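Carboxynorspermidine decarboxylase (PDB 3N29) probably catalyses the pyridoxal-5'-phosphate-dependent decarboxylation of carboxynorspermidine to norspermidine, a step of polyamine synthesis. Local coordinates at residues A[44-49]-A[393-398]; A[275-280]-A[372-377]. One frame throughout, in Å; residues are numbered along the deposited sequence.

Interaction 1. Residues A[44-49]-A[393-398]; sequences TPAYIL and NLMLLD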
ATOM      1  N   THR A  44      16.800   1.375 -13.009  1.00 24.99           N
ATOM      2  CA  THR A  44      16.016   2.097 -11.985  1.00 23.98           C
ATOM      3  C   THR A  44      14.595   1.691 -12.192  1.00 21.62           C
ATOM      4  O   THR A  44      14.236   1.280 -13.273  1.00 22.20           O
ATOM      5  CB  THR A  44      16.145   3.647 -12.108  1.00 25.27           C
ATOM      6  OG1 THR A  44      15.867   4.018 -13.471  1.00 26.57           O
ATOM      7  CG2 THR A  44      17.561   4.087 -11.688  1.00 24.14           C
ATOM      8  N   PRO A  45      13.787   1.737 -11.148  1.00 20.37           N
ATOM      9  CA  PRO A  45      14.193   2.201  -9.839  1.00 18.13           C
ATOM     10  C   PRO A  45      14.797   1.130  -8.973  1.00 20.17           C
ATOM     11  O   PRO A  45      14.681  -0.106  -9.293  1.00 17.67           O
ATOM     12  CB  PRO A  45      12.870   2.686  -9.218  1.00 18.50           C
ATOM     13  CG  PRO A  45      11.845   1.762  -9.863  1.00 18.29           C
ATOM     14  CD  PRO A  45      12.347   1.507 -11.242  1.00 20.73           C
ATOM     15  N   ALA A  46      15.453   1.555  -7.890  1.00 18.76           N
ATOM     16  CA  ALA A  46      16.081   0.570  -7.009  1.00 18.83           C
ATOM     17  C   ALA A  46      16.146   1.127  -5.582  1.00 17.10           C
ATOM     18  O   ALA A  46      16.522   2.259  -5.382  1.00 19.86           O
ATOM     19  CB  ALA A  46      17.579   0.177  -7.539  1.00 17.01           C
ATOM     20  N   TYR A  47      15.878   0.322  -4.568  1.00 17.52           N
ATOM     21  CA  TYR A  47      16.199   0.715  -3.217  1.00 17.60           C
ATOM     22  C   TYR A  47      17.649   0.217  -2.960  1.00 18.28           C
ATOM     23  O   TYR A  47      17.909  -0.975  -3.189  1.00 18.25           O
ATOM     24  CB  TYR A  47      15.314   0.030  -2.179  1.00 17.10           C
ATOM     25  CG  TYR A  47      13.793   0.272  -2.265  1.00 18.24           C
ATOM     26  CD1 TYR A  47      13.221   1.336  -1.638  1.00 20.32           C
ATOM     27  CD2 TYR A  47      12.969  -0.572  -3.009  1.00 15.86           C
ATOM     28  CE1 TYR A  47      11.863   1.552  -1.706  1.00 20.59           C
ATOM     29  CE2 TYR A  47      11.606  -0.365  -3.059  1.00 19.64           C
ATOM     30  CZ  TYR A  47      11.058   0.734  -2.451  1.00 18.61           C
ATOM     31  OH  TYR A  47       9.652   0.916  -2.452  1.00 20.37           O
ATOM     32  N   ILE A  48      18.522   1.075  -2.470  1.00 18.13           N
ATOM     33  CA  ILE A  48      19.913   0.719  -2.257  1.00 19.47           C
ATOM     34  C   ILE A  48      20.318   0.905  -0.801  1.00 19.51           C
ATOM     35  O   ILE A  48      20.346   2.012  -0.257  1.00 19.04           O
ATOM     36  CB  ILE A  48      20.827   1.482  -3.221  1.00 20.25           C
ATOM     37  CG1 ILE A  48      20.355   1.326  -4.660  1.00 21.24           C
ATOM     38  CG2 ILE A  48      22.306   0.946  -3.052  1.00 20.54           C
ATOM     39  CD1 ILE A  48      21.253   2.078  -5.671  1.00 23.44           C
ATOM     40  N   LEU A  49      20.464  -0.191  -0.122  1.00 18.54           N
ATOM     41  CA  LEU A  49      20.923  -0.166   1.287  1.00 19.43           C
ATOM     42  C   LEU A  49      22.429  -0.097   1.333  1.00 21.26           C
ATOM     43  O   LEU A  49      23.091  -0.794   0.550  1.00 20.06           O
ATOM     44  CB  LEU A  49      20.435  -1.386   1.992  1.00 20.43           C
ATOM     45  CG  LEU A  49      20.961  -1.691   3.413  1.00 22.54           C
ATOM     46  CD1 LEU A  49      20.320  -0.813   4.358  1.00 27.65           C
ATOM     47  CD2 LEU A  49      20.516  -3.056   3.795  1.00 31.52           C
ATOM     48  N   ASN A 393      14.084  -2.693  -7.625  1.00  9.14           N
ATOM     49  CA  ASN A 393      14.920  -3.772  -7.192  1.00  9.42           C
ATOM     50  C   ASN A 393      15.540  -3.433  -5.839  1.00  8.36           C
ATOM     51  O   ASN A 393      15.586  -2.276  -5.428  1.00  8.25           O
ATOM     52  CB  ASN A 393      16.020  -4.073  -8.225  1.00  9.35           C
ATOM     53  CG  ASN A 393      15.458  -4.547  -9.593  1.00 11.86           C
ATOM     54  OD1 ASN A 393      14.489  -5.297  -9.654  1.00 12.14           O
ATOM     55  ND2 ASN A 393      16.074  -4.068 -10.683  1.00 12.13           N
ATOM     56  N   LEU A 394      15.916  -4.477  -5.146  1.00  6.82           N
ATOM     57  CA  LEU A 394      16.630  -4.363  -3.873  1.00  7.69           C
ATOM     58  C   LEU A 394      18.115  -4.607  -4.100  1.00  6.58           C
ATOM     59  O   LEU A 394      18.502  -5.643  -4.612  1.00  6.63           O
ATOM     60  CB  LEU A 394      16.054  -5.346  -2.889  1.00  7.25           C
ATOM     61  CG  LEU A 394      14.549  -5.379  -2.631  1.00 10.98           C
ATOM     62  CD1 LEU A 394      14.268  -6.372  -1.420  1.00 10.79           C
ATOM     63  CD2 LEU A 394      13.939  -3.999  -2.461  1.00 10.11           C
ATOM     64  N   MET A 395      18.945  -3.657  -3.701  1.00  6.28           N
ATOM     65  CA  MET A 395      20.376  -3.743  -3.882  1.00  6.27           C
ATOM     66  C   MET A 395      21.094  -3.344  -2.600  1.00  5.99           C
ATOM     67  O   MET A 395      20.542  -2.614  -1.751  1.00  7.82           O
ATOM     68  CB  MET A 395      20.822  -2.803  -5.034  1.00  6.83           C
ATOM     69  CG  MET A 395      20.057  -3.000  -6.400  1.00  7.83           C
ATOM     70  SD  MET A 395      20.810  -1.959  -7.749  1.00  2.00           S
ATOM     71  CE  MET A 395      21.941  -3.187  -8.343  1.00 10.09           C
ATOM     72  N   LEU A 396      22.311  -3.818  -2.497  1.00  7.24           N
ATOM     73  CA  LEU A 396      23.202  -3.640  -1.373  1.00  7.40           C
ATOM     74  C   LEU A 396      24.493  -3.046  -1.858  1.00  8.32           C
ATOM     75  O   LEU A 396      25.198  -3.658  -2.637  1.00  8.51           O
ATOM     76  CB  LEU A 396      23.439  -4.983  -0.661  1.00  7.04           C
ATOM     77  CG  LEU A 396      24.410  -4.839   0.529  1.00 10.44           C
ATOM     78  CD1 LEU A 396      23.745  -4.080   1.626  1.00 14.11           C
ATOM     79  CD2 LEU A 396      24.978  -6.169   1.014  1.00 15.50           C
ATOM     80  N   LEU A 397      24.855  -1.856  -1.378  1.00  8.11           N
ATOM     81  CA  LEU A 397      26.178  -1.316  -1.584  1.00  8.26           C
ATOM     82  C   LEU A 397      27.011  -1.775  -0.412  1.00  9.16           C
ATOM     83  O   LEU A 397      26.834  -1.324   0.710  1.00  9.67           O
ATOM     84  CB  LEU A 397      26.157   0.223  -1.635  1.00  8.59           C
ATOM     85  CG  LEU A 397      27.494   0.933  -1.838  1.00  9.96           C
ATOM     86  CD1 LEU A 397      28.046   0.572  -3.227  1.00 14.18           C
ATOM     87  CD2 LEU A 397      27.376   2.506  -1.690  1.00 15.65           C
ATOM     88  N   ASP A 398      27.925  -2.668  -0.673  1.00  6.82           N
ATOM     89  CA  ASP A 398      28.614  -3.372   0.385  1.00  9.58           C
ATOM     90  C   ASP A 398      29.788  -2.636   0.952  1.00  9.67           C
ATOM     91  O   ASP A 398      30.065  -1.516   0.562  1.00  8.83           O
ATOM     92  CB  ASP A 398      28.944  -4.819  -0.026  1.00  9.11           C
ATOM     93  CG  ASP A 398      30.059  -4.927  -1.018  1.00 12.72           C
ATOM     94  OD1 ASP A 398      30.875  -3.977  -1.129  1.00 14.67           O
ATOM     95  OD2 ASP A 398      30.176  -6.045  -1.621  1.00 12.02           O
TER
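Ala46 and Met395 meet on one face of a parallel strand pair, where residues 46-49 run beside 393-397, their axes approaching to 4.6 Å. These strands, from near the N and C termini, are neighbours in the mixed sheet of the beta domain, with 279-290 on the other side of 46-50. From its CB, beside Tyr47 O and 4.2 Å from Ile48 CG1, Met395 sets CG anti to the carbonyl carbon (chi1 -53°) and against Ala46 CB; SD follows, 3.9 Å from Ala46 CB, before a bend at chi3 (92°) ends the chain. The small alanine suits a place beside so long a thioether, which packs on Leu403 and Met405.

On the other face, Leu394 lies alongside Tyr47, its CD2 3.6 Å from ring atom CD2, and Leu49 CD2 meets Leu396 CD1 at 4.0 Å. Five backbone hydrogen bonds join the strands, starting with Asn393 N to Pro45 O (3.1 Å). Mostly apolar side chains line both faces, Asn393 OD1 and the phenol oxygen of Tyr47 finding partners outside the pair, Phe409 N and His305 O. The join probably rests on backbone hydrogen bonds in largely buried surroundings, where little water is likely to compete.

Interaction 2. Residues A[275-280]-A[372-377]; sequences GWQTGN and FLDQIH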
ATOM      1  N   GLY A 275      17.048   0.663  10.489  1.00 12.73           N
ATOM      2  CA  GLY A 275      17.056   1.106   9.116  1.00 13.12           C
ATOM      3  C   GLY A 275      17.240   2.583   8.859  1.00 12.09           C
ATOM      4  O   GLY A 275      17.338   2.986   7.753  1.00 14.75           O
ATOM      5  N   TRP A 276      17.323   3.365   9.911  1.00 12.39           N
ATOM      6  CA  TRP A 276      17.318   4.795   9.835  1.00 11.99           C
ATOM      7  C   TRP A 276      18.516   5.316   9.064  1.00 12.75           C
ATOM      8  O   TRP A 276      19.633   5.123   9.452  1.00 10.44           O
ATOM      9  CB  TRP A 276      17.295   5.404  11.263  1.00 14.27           C
ATOM     10  CG  TRP A 276      17.373   6.872  11.303  1.00 13.59           C
ATOM     11  CD1 TRP A 276      18.459   7.616  11.570  1.00 16.62           C
ATOM     12  CD2 TRP A 276      16.331   7.788  11.030  1.00 15.96           C
ATOM     13  NE1 TRP A 276      18.176   8.925  11.477  1.00 13.22           N
ATOM     14  CE2 TRP A 276      16.861   9.060  11.154  1.00 12.84           C
ATOM     15  CE3 TRP A 276      14.996   7.653  10.675  1.00 15.51           C
ATOM     16  CZ2 TRP A 276      16.107  10.188  10.940  1.00 16.33           C
ATOM     17  CZ3 TRP A 276      14.257   8.764  10.477  1.00 18.97           C
ATOM     18  CH2 TRP A 276      14.808  10.017  10.614  1.00 14.84           C
ATOM     19  N   GLN A 277      18.219   6.020   7.989  1.00 11.82           N
ATOM     20  CA  GLN A 277      19.212   6.610   7.133  1.00 13.43           C
ATOM     21  C   GLN A 277      20.257   5.589   6.641  1.00 13.29           C
ATOM     22  O   GLN A 277      21.401   5.888   6.562  1.00 14.36           O
ATOM     23  CB  GLN A 277      19.850   7.833   7.779  1.00 14.64           C
ATOM     24  CG  GLN A 277      18.852   8.877   8.084  1.00 16.64           C
ATOM     25  CD  GLN A 277      19.391  10.170   8.593  1.00 22.60           C
ATOM     26  OE1 GLN A 277      20.503  10.268   9.028  1.00 19.95           O
ATOM     27  NE2 GLN A 277      18.562  11.172   8.561  1.00 19.25           N
ATOM     28  N   THR A 278      19.824   4.388   6.346  1.00 13.76           N
ATOM     29  CA  THR A 278      20.691   3.390   5.756  1.00 12.76           C
ATOM     30  C   THR A 278      20.667   3.322   4.231  1.00 12.42           C
ATOM     31  O   THR A 278      21.432   2.647   3.665  1.00 14.07           O
ATOM     32  CB  THR A 278      20.406   1.986   6.314  1.00 13.11           C
ATOM     33  OG1 THR A 278      19.095   1.576   5.982  1.00 12.69           O
ATOM     34  CG2 THR A 278      20.561   1.974   7.778  1.00 13.33           C
ATOM     35  N   GLY A 279      19.725   3.966   3.581  1.00 10.25           N
ATOM     36  CA  GLY A 279      19.622   3.832   2.145  1.00 10.41           C
ATOM     37  C   GLY A 279      18.618   4.712   1.443  1.00 10.00           C
ATOM     38  O   GLY A 279      17.818   5.318   2.072  1.00  9.54           O
ATOM     39  N   ASN A 280      18.647   4.690   0.127  1.00  8.10           N
ATOM     40  CA  ASN A 280      17.818   5.539  -0.693  1.00  7.71           C
ATOM     41  C   ASN A 280      17.072   4.835  -1.787  1.00  6.86           C
ATOM     42  O   ASN A 280      17.411   3.774  -2.123  1.00  8.40           O
ATOM     43  CB  ASN A 280      18.668   6.659  -1.282  1.00  8.59           C
ATOM     44  CG  ASN A 280      19.550   7.311  -0.251  1.00  8.38           C
ATOM     45  OD1 ASN A 280      19.120   7.600   0.810  1.00  8.49           O
ATOM     46  ND2 ASN A 280      20.776   7.538  -0.590  1.00  8.62           N
ATOM     47  N   PHE A 372      15.898   9.684  -3.655  1.00 11.63           N
ATOM     48  CA  PHE A 372      15.013   9.918  -2.510  1.00 12.34           C
ATOM     49  C   PHE A 372      15.697   9.349  -1.244  1.00 12.19           C
ATOM     50  O   PHE A 372      15.989   8.122  -1.119  1.00 12.57           O
ATOM     51  CB  PHE A 372      13.636   9.281  -2.730  1.00 12.26           C
ATOM     52  CG  PHE A 372      12.837   9.941  -3.814  1.00 12.87           C
ATOM     53  CD1 PHE A 372      12.228  11.145  -3.583  1.00 11.86           C
ATOM     54  CD2 PHE A 372      12.772   9.390  -5.051  1.00 12.13           C
ATOM     55  CE1 PHE A 372      11.495  11.780  -4.655  1.00 10.87           C
ATOM     56  CE2 PHE A 372      12.108  10.010  -6.121  1.00 12.84           C
ATOM     57  CZ  PHE A 372      11.458  11.200  -5.897  1.00  8.87           C
ATOM     58  N   LEU A 373      15.899  10.245  -0.294  1.00 11.29           N
ATOM     59  CA  LEU A 373      16.738   9.934   0.893  1.00 13.28           C
ATOM     60  C   LEU A 373      15.951   9.133   1.938  1.00 13.13           C
ATOM     61  O   LEU A 373      14.763   9.433   2.198  1.00 12.59           O
ATOM     62  CB  LEU A 373      17.272  11.247   1.520  1.00 11.92           C
ATOM     63  CG  LEU A 373      18.222  12.029   0.603  1.00 13.93           C
ATOM     64  CD1 LEU A 373      18.678  13.355   1.342  1.00 15.61           C
ATOM     65  CD2 LEU A 373      19.470  11.208   0.220  1.00 15.94           C
ATOM     66  N   ASP A 374      16.616   8.153   2.562  1.00 12.37           N
ATOM     67  CA  ASP A 374      16.088   7.451   3.744  1.00 13.49           C
ATOM     68  C   ASP A 374      14.839   6.701   3.448  1.00 13.24           C
ATOM     69  O   ASP A 374      13.758   6.958   4.029  1.00 11.63           O
ATOM     70  CB  ASP A 374      15.872   8.412   4.910  1.00 14.58           C
ATOM     71  CG  ASP A 374      15.569   7.690   6.210  1.00 16.90           C
ATOM     72  OD1 ASP A 374      16.007   6.500   6.347  1.00 15.42           O
ATOM     73  OD2 ASP A 374      14.944   8.345   7.114  1.00 18.21           O
ATOM     74  N   GLN A 375      14.960   5.756   2.535  1.00 11.90           N
ATOM     75  CA  GLN A 375      13.844   5.006   2.038  1.00 13.14           C
ATOM     76  C   GLN A 375      13.945   3.478   2.191  1.00 12.15           C
ATOM     77  O   GLN A 375      13.353   2.744   1.388  1.00 13.22           O
ATOM     78  CB  GLN A 375      13.570   5.387   0.583  1.00 11.63           C
ATOM     79  CG  GLN A 375      13.149   6.871   0.368  1.00 12.56           C
ATOM     80  CD  GLN A 375      11.884   7.226   1.017  1.00 16.08           C
ATOM     81  OE1 GLN A 375      11.695   8.363   1.489  1.00 19.75           O
ATOM     82  NE2 GLN A 375      11.052   6.270   1.172  1.00 10.61           N
ATOM     83  N   ILE A 376      14.626   3.004   3.202  1.00 12.26           N
ATOM     84  CA  ILE A 376      14.712   1.574   3.419  1.00 13.16           C
ATOM     85  C   ILE A 376      13.736   1.085   4.482  1.00 14.33           C
ATOM     86  O   ILE A 376      13.331  -0.059   4.415  1.00 14.81           O
ATOM     87  CB  ILE A 376      16.176   1.049   3.736  1.00 14.03           C
ATOM     88  CG1 ILE A 376      17.153   1.616   2.721  1.00 16.37           C
ATOM     89  CG2 ILE A 376      16.171  -0.482   3.712  1.00 16.26           C
ATOM     90  CD1 ILE A 376      16.968   1.139   1.245  1.00 17.46           C
ATOM     91  N   HIS A 377      13.350   1.930   5.448  1.00 13.74           N
ATOM     92  CA  HIS A 377      12.442   1.483   6.561  1.00 13.90           C
ATOM     93  C   HIS A 377      11.021   1.927   6.245  1.00 13.34           C
ATOM     94  O   HIS A 377      10.853   2.982   5.629  1.00 13.36           O
ATOM     95  CB  HIS A 377      12.936   2.046   7.894  1.00 13.22           C
ATOM     96  CG  HIS A 377      12.872   3.548   8.003  1.00 14.22           C
ATOM     97  ND1 HIS A 377      13.910   4.381   7.666  1.00 18.09           N
ATOM     98  CD2 HIS A 377      11.883   4.356   8.468  1.00 15.57           C
ATOM     99  CE1 HIS A 377      13.565   5.639   7.909  1.00 13.76           C
ATOM    100  NE2 HIS A 377      12.318   5.646   8.353  1.00 19.79           N
TER
HETATM  101  O   HOH W   1      16.531   4.175   5.205  1.00 14.32           O
HETATM  102  O   HOH W   2      15.823  11.047   7.455  1.00 18.36           O
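Gly275 to Thr278 form a type II beta turn where a short helix ends, and the end of strand 369-372 and the loop after it fold against this turn and the start of strand 279-290, Gln375 N donating to Gly279 O at 2.9 Å. Asp374 does most of the side-chain work. With CG anti to the backbone N (chi1 -170°), its carboxylate swings back to the turn, where OD1 accepts from Gln277 N at 2.8 Å, the donor standing above the carboxylate plane. OD2 rests over one face of the Trp276 indole, towards its rim and 3.5 Å from CZ3, with the carboxylate plane steeply turned to the ring (81°). One water donates to both Asp374 OD1 and Gly275 O and accepts from Ile376 N; another joins Asp374 OD2 to Gln277 NE2. Aspartate suits this place because its short carboxylate can serve a backbone N-H and two waters at once.

The contact belongs to the beta domain of this barrel-fold decarboxylase, close to the active site: Glu272, at the start of the same short helix, and Tyr378, next after His377, both line the pyridoxal phosphate and norspermidine pockets.

His377 brings CE1 to 3.7 Å from Trp276 CE3, the rings lying obliquely. Thr278 OG1 donates to Gly275 O, which Thr278 N also reaches from the same face, so a hydroxyl here reinforces the turn. Ile376 lays CG1 against Gly279 CA at a tight 3.4 Å, an approach that the lack of a side chain on the glycine permits. At the far end, Asn280 OD1 accepts from Asp374 N in the carbonyl plane, 3.1 Å away, while its ND2 turns to Tyr39 OH.

From the N terminus, the chain lays down strand 46-50, passes through the eight-stranded barrel, and returns by way of the short helix 272-275 to strand 279-290. Strand 369-372 and its following loop then come back to the start of 279-290, closing interaction 2 with 91 residues between its segments. Strand 393-397 finally returns to 46-50, so interaction 1 closes a far larger loop, with 343 between, inside which interaction 2 is nested. The two meet directly: strands 46-50 and 279-290 are antiparallel neighbours, with Ile48 N probably bonded to Asn280 O. Interaction 1 joins strands from near the two chain ends beside the barrel; interaction 2 fastens the loop after 369-372 to the start of 279-290.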